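Long-range contact in carboxylic ester hydrolase (Aspergillus niger, PDB 7K4O), which probably hydrolyses the galloyl ester bonds of tannins as a serine esterase of the tannase family, and carries bound calcium and zinc: residues D256-L268 / P461-G475. Residues are numbered along the deposited sequence; the frame is centred on the assembly and turned at random.
Sequences DGKVDWVVARTDL and PGAGHCATNDAMPNG. With CA (calcium ion), chain K; GDE (3,4,5-trihydroxybenzoic acid), chain J; NAG (2-acetamido-2-deoxy-beta-D-glucopyranose), chain G.
Asp-260 O accepts the shortest direct bond across this contact, from Asn-474 ND2 at 2.9 Å. The bond is nearly straight (167°), and the oxygen lies in the plane of the Asn-474 amide, although the donor is tilted from the carbonyl plane. Asparagine suits this place because its short side chain carries an N-H donor; with CG beside the backbone N (chi1 -69°), the amide reaches the calcium-binding loop. Two waters reinforce the join: one donates to both Asp-260 OD2 and Asn-474 O, the other donates to Trp-261 O and accepts from Asn-474 N. Asp-260 divides its carboxylate: OD1 binds the calcium ion at 2.5 Å, while OD2 accepts from the first of these waters and from another that also binds the calcium.

Val-262 is likewise shared. Its carbonyl binds calcium, while its branched side chain wedges between the two ends of 461-475: CG1 lies 3.6 Å from Pro-461 CB, and CG2 packs 3.6 Å from Gly-475 N. Gly-462 suits the tight space beside CG1 and has the positive phi that glycine tolerates. Pro-461 CG lies 3.8 Å from Ala-264 CB, where a methyl group is small enough to let the chains come close. Met-472, extended at chi2 (-176°), carries SD out to 3.6 Å from Val-263 N, a weak hydrogen bond, while its CG rests on Trp-261 O. The Trp-261 ring presents its edge to Ala-471 O, and helix 238-252 touches both Trp-261 and Met-472.

Beyond this packing, His-465 NE2 donates to GDE OAB and also bonds Ser-186, consistent with a Ser-His-Asp triad. The arrangement joins a calcium-binding loop, its aspartates and backbone carbonyls gathered round the ion, to the loop after strand 455-460, which carries the histidine where alpha/beta-hydrolases usually place it.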
ATOM      1  N   ASP A 256      -0.241  15.303 -20.622  1.00 33.75           N
ATOM      2  CA  ASP A 256      -1.391  15.595 -19.721  1.00 34.98           C
ATOM      3  C   ASP A 256      -1.904  17.038 -19.924  1.00 37.02           C
ATOM      4  O   ASP A 256      -2.877  17.422 -19.247  1.00 32.84           O
ATOM      5  CB  ASP A 256      -0.994  15.331 -18.270  1.00 33.27           C
ATOM      6  CG  ASP A 256       0.269  16.001 -17.785  1.00 37.95           C
ATOM      7  OD1 ASP A 256       0.426  17.238 -18.020  1.00 35.07           O
ATOM      8  OD2 ASP A 256       1.075  15.308 -17.144  1.00 34.55           O
ATOM      9  N   GLY A 257      -1.305  17.814 -20.839  1.00 41.14           N
ATOM     10  CA  GLY A 257      -1.751  19.191 -21.164  1.00 40.00           C
ATOM     11  C   GLY A 257      -1.155  20.234 -20.240  1.00 41.51           C
ATOM     12  O   GLY A 257      -1.474  21.447 -20.376  1.00 42.82           O
ATOM     13  N   LYS A 258      -0.292  19.823 -19.326  1.00 38.45           N
ATOM     14  CA  LYS A 258       0.305  20.740 -18.347  1.00 39.48           C
ATOM     15  C   LYS A 258       1.798  20.489 -18.292  1.00 44.01           C
ATOM     16  O   LYS A 258       2.229  19.400 -17.923  1.00 36.90           O
ATOM     17  CB  LYS A 258      -0.333  20.618 -16.961  1.00 40.65           C
ATOM     18  CG  LYS A 258       0.153  21.702 -16.011  1.00 44.62           C
ATOM     19  CD  LYS A 258      -0.507  21.738 -14.664  1.00 49.55           C
ATOM     20  CE  LYS A 258      -0.140  23.036 -13.975  1.00 53.94           C
ATOM     21  NZ  LYS A 258      -0.336  22.932 -12.529  1.00 60.01           N
ATOM     22  N   VAL A 259       2.585  21.520 -18.587  1.00 39.64           N
ATOM     23  CA  VAL A 259       4.058  21.421 -18.515  1.00 40.57           C
ATOM     24  C   VAL A 259       4.470  21.791 -17.099  1.00 41.45           C
ATOM     25  O   VAL A 259       4.476  22.983 -16.748  1.00 40.49           O
ATOM     26  CB  VAL A 259       4.749  22.285 -19.600  1.00 40.16           C
ATOM     27  CG1 VAL A 259       6.246  22.326 -19.384  1.00 41.24           C
ATOM     28  CG2 VAL A 259       4.408  21.769 -20.981  1.00 42.20           C
ATOM     29  N   ASP A 260       4.786  20.782 -16.295  1.00 37.82           N
ATOM     30  CA  ASP A 260       5.054  20.956 -14.849  1.00 36.88           C
ATOM     31  C   ASP A 260       6.088  19.931 -14.372  1.00 34.95           C
ATOM     32  O   ASP A 260       6.340  19.879 -13.173  1.00 36.87           O
ATOM     33  CB  ASP A 260       3.745  20.850 -14.057  1.00 39.92           C
ATOM     34  CG  ASP A 260       2.988  19.531 -14.268  1.00 40.86           C
ATOM     35  OD1 ASP A 260       3.418  18.712 -15.115  1.00 36.66           O
ATOM     36  OD2 ASP A 260       1.908  19.356 -13.607  1.00 38.92           O
ATOM     37  N   TRP A 261       6.767  19.230 -15.271  1.00 38.63           N
ATOM     38  CA  TRP A 261       7.676  18.119 -14.902  1.00 35.79           C
ATOM     39  C   TRP A 261       6.910  17.111 -13.978  1.00 30.34           C
ATOM     40  O   TRP A 261       7.441  16.700 -12.960  1.00 32.59           O
ATOM     41  CB  TRP A 261       8.937  18.675 -14.261  1.00 35.70           C
ATOM     42  CG  TRP A 261      10.068  17.697 -14.339  1.00 42.87           C
ATOM     43  CD1 TRP A 261      10.558  16.922 -13.326  1.00 39.16           C
ATOM     44  CD2 TRP A 261      10.808  17.343 -15.525  1.00 43.06           C
ATOM     45  NE1 TRP A 261      11.571  16.124 -13.797  1.00 44.56           N
ATOM     46  CE2 TRP A 261      11.752  16.362 -15.136  1.00 46.43           C
ATOM     47  CE3 TRP A 261      10.809  17.810 -16.849  1.00 44.06           C
ATOM     48  CZ2 TRP A 261      12.675  15.820 -16.035  1.00 47.77           C
ATOM     49  CZ3 TRP A 261      11.720  17.266 -17.733  1.00 45.83           C
ATOM     50  CH2 TRP A 261      12.630  16.283 -17.330  1.00 43.74           C
ATOM     51  N   VAL A 262       5.705  16.802 -14.384  1.00 32.90           N
ATOM     52  CA  VAL A 262       4.881  15.739 -13.750  1.00 33.48           C
ATOM     53  C   VAL A 262       4.217  14.993 -14.869  1.00 30.10           C
ATOM     54  O   VAL A 262       3.527  15.577 -15.668  1.00 32.83           O
ATOM     55  CB  VAL A 262       3.844  16.302 -12.762  1.00 34.92           C
ATOM     56  CG1 VAL A 262       3.114  15.138 -12.071  1.00 36.28           C
ATOM     57  CG2 VAL A 262       4.495  17.212 -11.736  1.00 32.45           C
ATOM     58  N   VAL A 263       4.376  13.674 -14.873  1.00 30.57           N
ATOM     59  CA  VAL A 263       3.609  12.831 -15.817  1.00 30.80           C
ATOM     60  C   VAL A 263       2.337  12.316 -15.139  1.00 34.14           C
ATOM     61  O   VAL A 263       2.411  11.320 -14.390  1.00 33.79           O
ATOM     62  CB  VAL A 263       4.516  11.703 -16.315  1.00 31.73           C
ATOM     63  CG1 VAL A 263       3.765  10.762 -17.236  1.00 32.17           C
ATOM     64  CG2 VAL A 263       5.755  12.302 -16.985  1.00 35.87           C
ATOM     65  N   ALA A 264       1.216  12.951 -15.441  1.00 30.26           N
ATOM     66  CA  ALA A 264      -0.109  12.557 -14.931  1.00 30.13           C
ATOM     67  C   ALA A 264      -0.708  11.515 -15.849  1.00 31.84           C
ATOM     68  O   ALA A 264      -1.745  10.965 -15.491  1.00 30.10           O
ATOM     69  CB  ALA A 264      -1.022  13.755 -14.842  1.00 31.73           C
ATOM     70  N   ARG A 265      -0.162  11.322 -17.061  1.00 29.11           N
ATOM     71  CA  ARG A 265      -0.733  10.344 -18.012  1.00 27.59           C
ATOM     72  C   ARG A 265       0.369   9.349 -18.381  1.00 33.94           C
ATOM     73  O   ARG A 265       0.881   9.375 -19.540  1.00 31.38           O
ATOM     74  CB  ARG A 265      -1.383  11.056 -19.201  1.00 29.10           C
ATOM     75  CG  ARG A 265      -2.593  11.885 -18.785  1.00 28.31           C
ATOM     76  CD  ARG A 265      -3.807  11.047 -18.414  1.00 27.97           C
ATOM     77  NE  ARG A 265      -4.351  10.328 -19.530  1.00 28.13           N
ATOM     78  CZ  ARG A 265      -5.182  10.806 -20.434  1.00 30.80           C
ATOM     79  NH1 ARG A 265      -5.660  12.037 -20.328  1.00 30.89           N
ATOM     80  NH2 ARG A 265      -5.575  10.044 -21.431  1.00 33.50           N
ATOM     81  N   THR A 266       0.642   8.415 -17.464  1.00 31.21           N
ATOM     82  CA  THR A 266       1.587   7.308 -17.738  1.00 30.25           C
ATOM     83  C   THR A 266       0.967   6.336 -18.731  1.00 27.09           C
ATOM     84  O   THR A 266       1.751   5.571 -19.356  1.00 31.93           O
ATOM     85  CB  THR A 266       2.043   6.600 -16.459  1.00 27.80           C
ATOM     86  OG1 THR A 266       0.874   6.019 -15.896  1.00 29.01           O
ATOM     87  CG2 THR A 266       2.792   7.523 -15.543  1.00 27.91           C
ATOM     88  N   ASP A 267      -0.340   6.351 -18.926  1.00 27.38           N
ATOM     89  CA  ASP A 267      -1.042   5.556 -19.946  1.00 29.77           C
ATOM     90  C   ASP A 267      -0.629   6.100 -21.335  1.00 32.63           C
ATOM     91  O   ASP A 267      -0.206   5.310 -22.208  1.00 31.96           O
ATOM     92  CB  ASP A 267      -2.550   5.560 -19.731  1.00 30.42           C
ATOM     93  CG  ASP A 267      -3.175   6.843 -19.210  1.00 33.99           C
ATOM     94  OD1 ASP A 267      -2.605   7.960 -19.466  1.00 32.55           O
ATOM     95  OD2 ASP A 267      -4.198   6.733 -18.487  1.00 30.73           O
ATOM     96  N   LEU A 268      -0.795   7.404 -21.570  1.00 32.59           N
ATOM     97  CA  LEU A 268      -0.372   7.993 -22.885  1.00 33.08           C
ATOM     98  C   LEU A 268       1.130   7.751 -23.051  1.00 32.03           C
ATOM     99  O   LEU A 268       1.533   7.467 -24.189  1.00 37.52           O
ATOM    100  CB  LEU A 268      -0.713   9.484 -22.955  1.00 32.49           C
ATOM    101  CG  LEU A 268      -2.192   9.785 -22.917  1.00 33.01           C
ATOM    102  CD1 LEU A 268      -2.428  11.289 -22.836  1.00 34.59           C
ATOM    103  CD2 LEU A 268      -2.932   9.172 -24.099  1.00 35.95           C
ATOM    104  N   PRO A 461      -0.516  11.601  -9.795  1.00 27.90           N
ATOM    105  CA  PRO A 461       0.517  12.030 -10.745  1.00 29.40           C
ATOM    106  C   PRO A 461       1.895  12.190 -10.137  1.00 26.13           C
ATOM    107  O   PRO A 461       2.077  12.825  -9.107  1.00 29.99           O
ATOM    108  CB  PRO A 461       0.012  13.402 -11.245  1.00 30.70           C
ATOM    109  CG  PRO A 461      -1.472  13.292 -11.146  1.00 31.28           C
ATOM    110  CD  PRO A 461      -1.723  12.428  -9.904  1.00 27.87           C
ATOM    111  N   GLY A 462       2.872  11.543 -10.791  1.00 28.30           N
ATOM    112  CA  GLY A 462       4.298  11.614 -10.423  1.00 29.17           C
ATOM    113  C   GLY A 462       4.710  10.982  -9.104  1.00 28.32           C
ATOM    114  O   GLY A 462       5.892  10.924  -8.821  1.00 28.49           O
ATOM    115  N   ALA A 463       3.787  10.525  -8.251  1.00 26.77           N
ATOM    116  CA  ALA A 463       4.125  10.035  -6.908  1.00 25.64           C
ATOM    117  C   ALA A 463       4.844   8.672  -6.973  1.00 24.08           C
ATOM    118  O   ALA A 463       4.658   7.886  -7.947  1.00 27.10           O
ATOM    119  CB  ALA A 463       2.867   9.931  -6.069  1.00 28.24           C
ATOM    120  N   GLY A 464       5.639   8.458  -5.961  1.00 25.00           N
ATOM    121  CA  GLY A 464       6.448   7.244  -5.799  1.00 28.16           C
ATOM    122  C   GLY A 464       5.632   6.212  -5.040  1.00 28.69           C
ATOM    123  O   GLY A 464       4.420   6.106  -5.307  1.00 28.92           O
ATOM    124  N   HIS A 465       6.292   5.524  -4.125  1.00 30.31           N
ATOM    125  CA  HIS A 465       5.679   4.420  -3.365  1.00 30.02           C
ATOM    126  C   HIS A 465       5.147   4.978  -2.045  1.00 27.06           C
ATOM    127  O   HIS A 465       5.937   5.194  -1.157  1.00 26.95           O
ATOM    128  CB  HIS A 465       6.672   3.287  -3.163  1.00 33.77           C
ATOM    129  CG  HIS A 465       6.036   2.183  -2.406  1.00 32.50           C
ATOM    130  ND1 HIS A 465       4.812   1.633  -2.802  1.00 33.32           N
ATOM    131  CD2 HIS A 465       6.413   1.559  -1.282  1.00 33.17           C
ATOM    132  CE1 HIS A 465       4.482   0.704  -1.917  1.00 33.47           C
ATOM    133  NE2 HIS A 465       5.447   0.656  -1.006  1.00 32.89           N
ATOM    134  N   CYS A 466       3.848   5.243  -1.992  1.00 28.91           N
ATOM    135  CA  CYS A 466       3.173   5.777  -0.794  1.00 31.79           C
ATOM    136  C   CYS A 466       3.855   7.061  -0.327  1.00 27.83           C
ATOM    137  O   CYS A 466       3.979   7.253   0.884  1.00 28.13           O
ATOM    138  CB  CYS A 466       3.235   4.754   0.325  1.00 35.33           C
ATOM    139  SG  CYS A 466       2.246   3.296  -0.089  0.78 39.69           S
ATOM    140  N   ALA A 467       4.354   7.860  -1.256  1.00 28.19           N
ATOM    141  CA  ALA A 467       5.121   9.079  -0.892  1.00 27.99           C
ATOM    142  C   ALA A 467       5.280   9.914  -2.133  1.00 26.55           C
ATOM    143  O   ALA A 467       5.133   9.399  -3.266  1.00 29.17           O
ATOM    144  CB  ALA A 467       6.467   8.775  -0.300  1.00 29.15           C
ATOM    145  N   THR A 468       5.645  11.163  -1.901  1.00 28.35           N
ATOM    146  CA  THR A 468       6.040  12.080  -3.002  1.00 29.59           C
ATOM    147  C   THR A 468       7.342  11.563  -3.617  1.00 30.17           C
ATOM    148  O   THR A 468       8.084  10.750  -2.988  1.00 30.28           O
ATOM    149  CB  THR A 468       6.160  13.520  -2.495  1.00 30.20           C
ATOM    150  OG1 THR A 468       7.039  13.513  -1.378  1.00 30.91           O
ATOM    151  CG2 THR A 468       4.819  14.066  -2.075  1.00 34.03           C
ATOM    152  N   ASN A 469       7.622  12.115  -4.785  1.00 31.56           N
ATOM    153  CA  ASN A 469       8.760  11.702  -5.637  1.00 31.30           C
ATOM    154  C   ASN A 469       9.677  12.933  -5.819  1.00 31.56           C
ATOM    155  O   ASN A 469       9.218  13.877  -6.435  1.00 31.41           O
ATOM    156  CB  ASN A 469       8.204  11.191  -6.946  1.00 28.60           C
ATOM    157  CG  ASN A 469       9.268  10.626  -7.872  1.00 28.28           C
ATOM    158  OD1 ASN A 469      10.481  10.783  -7.609  1.00 31.58           O
ATOM    159  ND2 ASN A 469       8.781  10.068  -8.966  1.00 29.46           N
ATOM    160  N   ASP A 470      10.917  12.841  -5.371  1.00 34.24           N
ATOM    161  CA  ASP A 470      11.899  13.959  -5.455  1.00 36.87           C
ATOM    162  C   ASP A 470      12.220  14.264  -6.914  1.00 37.94           C
ATOM    163  O   ASP A 470      12.680  15.380  -7.147  1.00 40.94           O
ATOM    164  CB  ASP A 470      13.174  13.622  -4.695  1.00 42.01           C
ATOM    165  CG  ASP A 470      12.965  13.663  -3.194  1.00 49.79           C
ATOM    166  OD1 ASP A 470      11.866  14.163  -2.744  1.00 54.25           O
ATOM    167  OD2 ASP A 470      13.867  13.158  -2.495  1.00 53.52           O
ATOM    168  N   ALA A 471      12.008  13.324  -7.834  1.00 35.90           N
ATOM    169  CA  ALA A 471      12.189  13.542  -9.282  1.00 37.84           C
ATOM    170  C   ALA A 471      11.049  14.388  -9.850  1.00 41.52           C
ATOM    171  O   ALA A 471      11.276  15.041 -10.889  1.00 36.06           O
ATOM    172  CB  ALA A 471      12.333  12.222 -10.001  1.00 41.24           C
ATOM    173  N   MET A 472       9.841  14.351  -9.258  1.00 34.33           N
ATOM    174  CA  MET A 472       8.661  15.079  -9.763  1.00 33.42           C
ATOM    175  C   MET A 472       8.042  15.826  -8.582  1.00 35.50           C
ATOM    176  O   MET A 472       6.890  15.587  -8.175  1.00 33.44           O
ATOM    177  CB  MET A 472       7.668  14.178 -10.498  1.00 32.55           C
ATOM    178  CG  MET A 472       8.222  13.640 -11.815  1.00 33.62           C
ATOM    179  SD  MET A 472       7.138  12.675 -12.820  1.00 34.06           S
ATOM    180  CE  MET A 472       7.474  11.056 -12.111  1.00 35.29           C
ATOM    181  N   PRO A 473       8.804  16.785  -7.997  1.00 37.32           N
ATOM    182  CA  PRO A 473       8.378  17.489  -6.788  1.00 35.38           C
ATOM    183  C   PRO A 473       7.181  18.429  -6.954  1.00 35.20           C
ATOM    184  O   PRO A 473       6.625  18.816  -5.941  1.00 36.49           O
ATOM    185  CB  PRO A 473       9.634  18.279  -6.372  1.00 42.36           C
ATOM    186  CG  PRO A 473      10.357  18.542  -7.688  1.00 44.78           C
ATOM    187  CD  PRO A 473      10.107  17.291  -8.505  1.00 41.21           C
ATOM    188  N   ASN A 474       6.753  18.728  -8.179  1.00 32.39           N
ATOM    189  CA  ASN A 474       5.530  19.537  -8.412  1.00 36.11           C
ATOM    190  C   ASN A 474       4.275  18.653  -8.316  1.00 34.70           C
ATOM    191  O   ASN A 474       3.153  19.176  -8.486  1.00 32.87           O
ATOM    192  CB  ASN A 474       5.584  20.239  -9.762  1.00 37.65           C
ATOM    193  CG  ASN A 474       6.644  21.330  -9.781  1.00 40.14           C
ATOM    194  OD1 ASN A 474       7.015  21.885  -8.751  1.00 38.68           O
ATOM    195  ND2 ASN A 474       7.133  21.636 -10.963  1.00 41.05           N
ATOM    196  N   GLY A 475       4.454  17.341  -8.160  1.00 33.92           N
ATOM    197  CA  GLY A 475       3.300  16.422  -8.166  1.00 34.66           C
ATOM    198  C   GLY A 475       2.533  16.580  -6.855  1.00 27.67           C
ATOM    199  O   GLY A 475       3.111  16.934  -5.833  1.00 30.85           O
TER
HETATM  200 CA    CA K 604       2.480  17.296 -16.943  0.97 33.25          CA
HETATM  201  OAA GDE J 603       4.915  -2.188   2.696  0.99 26.88           O
HETATM  202  OAB GDE J 603       6.386  -1.063   1.485  0.99 31.84           O
HETATM  203  OAC GDE J 603       5.015  -6.847   0.519  0.96 23.14           O
HETATM  204  OAD GDE J 603       6.714  -3.849  -2.791  0.99 23.99           O
HETATM  205  OAE GDE J 603       5.985  -6.318  -2.068  0.90 22.20           O
HETATM  206  CAF GDE J 603       5.338  -4.477   1.106  0.99 25.42           C
HETATM  207  CAG GDE J 603       6.206  -2.943  -0.582  0.95 24.79           C
HETATM  208  CAH GDE J 603       5.687  -2.088   1.695  1.00 30.77           C
HETATM  209  CAI GDE J 603       5.412  -5.532   0.184  1.00 24.04           C
HETATM  210  CAJ GDE J 603       6.317  -4.016  -1.504  0.99 25.67           C
HETATM  211  CAK GDE J 603       5.789  -3.230   0.708  0.95 25.39           C
HETATM  212  CAL GDE J 603       5.902  -5.264  -1.123  0.94 24.98           C
HETATM  213  C1  NAG G   2      19.442  15.972  -9.470  1.00 85.81           C
HETATM  214  C2  NAG G   2      19.421  16.004  -7.957  0.69 84.43           C
HETATM  215  C3  NAG G   2      20.118  17.203  -7.343  0.65 89.22           C
HETATM  216  C4  NAG G   2      21.491  17.405  -7.978  0.60 91.80           C
HETATM  217  C5  NAG G   2      21.346  17.505  -9.506  0.60 97.09           C
HETATM  218  C6  NAG G   2      22.691  17.591 -10.207  1.00 94.06           C
HETATM  219  C7  NAG G   2      17.518  14.916  -6.916  0.94 75.78           C
HETATM  220  C8  NAG G   2      16.069  15.036  -6.603  0.85 79.37           C
HETATM  221  N2  NAG G   2      18.032  15.954  -7.559  0.92 77.02           N
HETATM  222  O3  NAG G   2      20.221  16.901  -5.946  0.91 87.41           O
HETATM  223  O4  NAG G   2      22.105  18.579  -7.426  0.90 91.67           O
HETATM  224  O5  NAG G   2      20.692  16.347 -10.048  0.70 94.68           O
HETATM  225  O6  NAG G   2      23.293  16.294 -10.148  0.90 95.97           O
HETATM  226  O7  NAG G   2      18.140  13.924  -6.597  0.95 83.60           O
HETATM  227  O   HOH W   1       1.385  19.089 -10.644  1.00 57.63           O
HETATM  228  O   HOH W   2       0.731  17.446 -15.043  1.00 36.17           O
HETATM  229  O   HOH W   3       8.082  18.246 -10.725  1.00 34.42           O
HETATM  230  O   HOH W   4       4.319   9.809 -13.047  1.00 30.92           O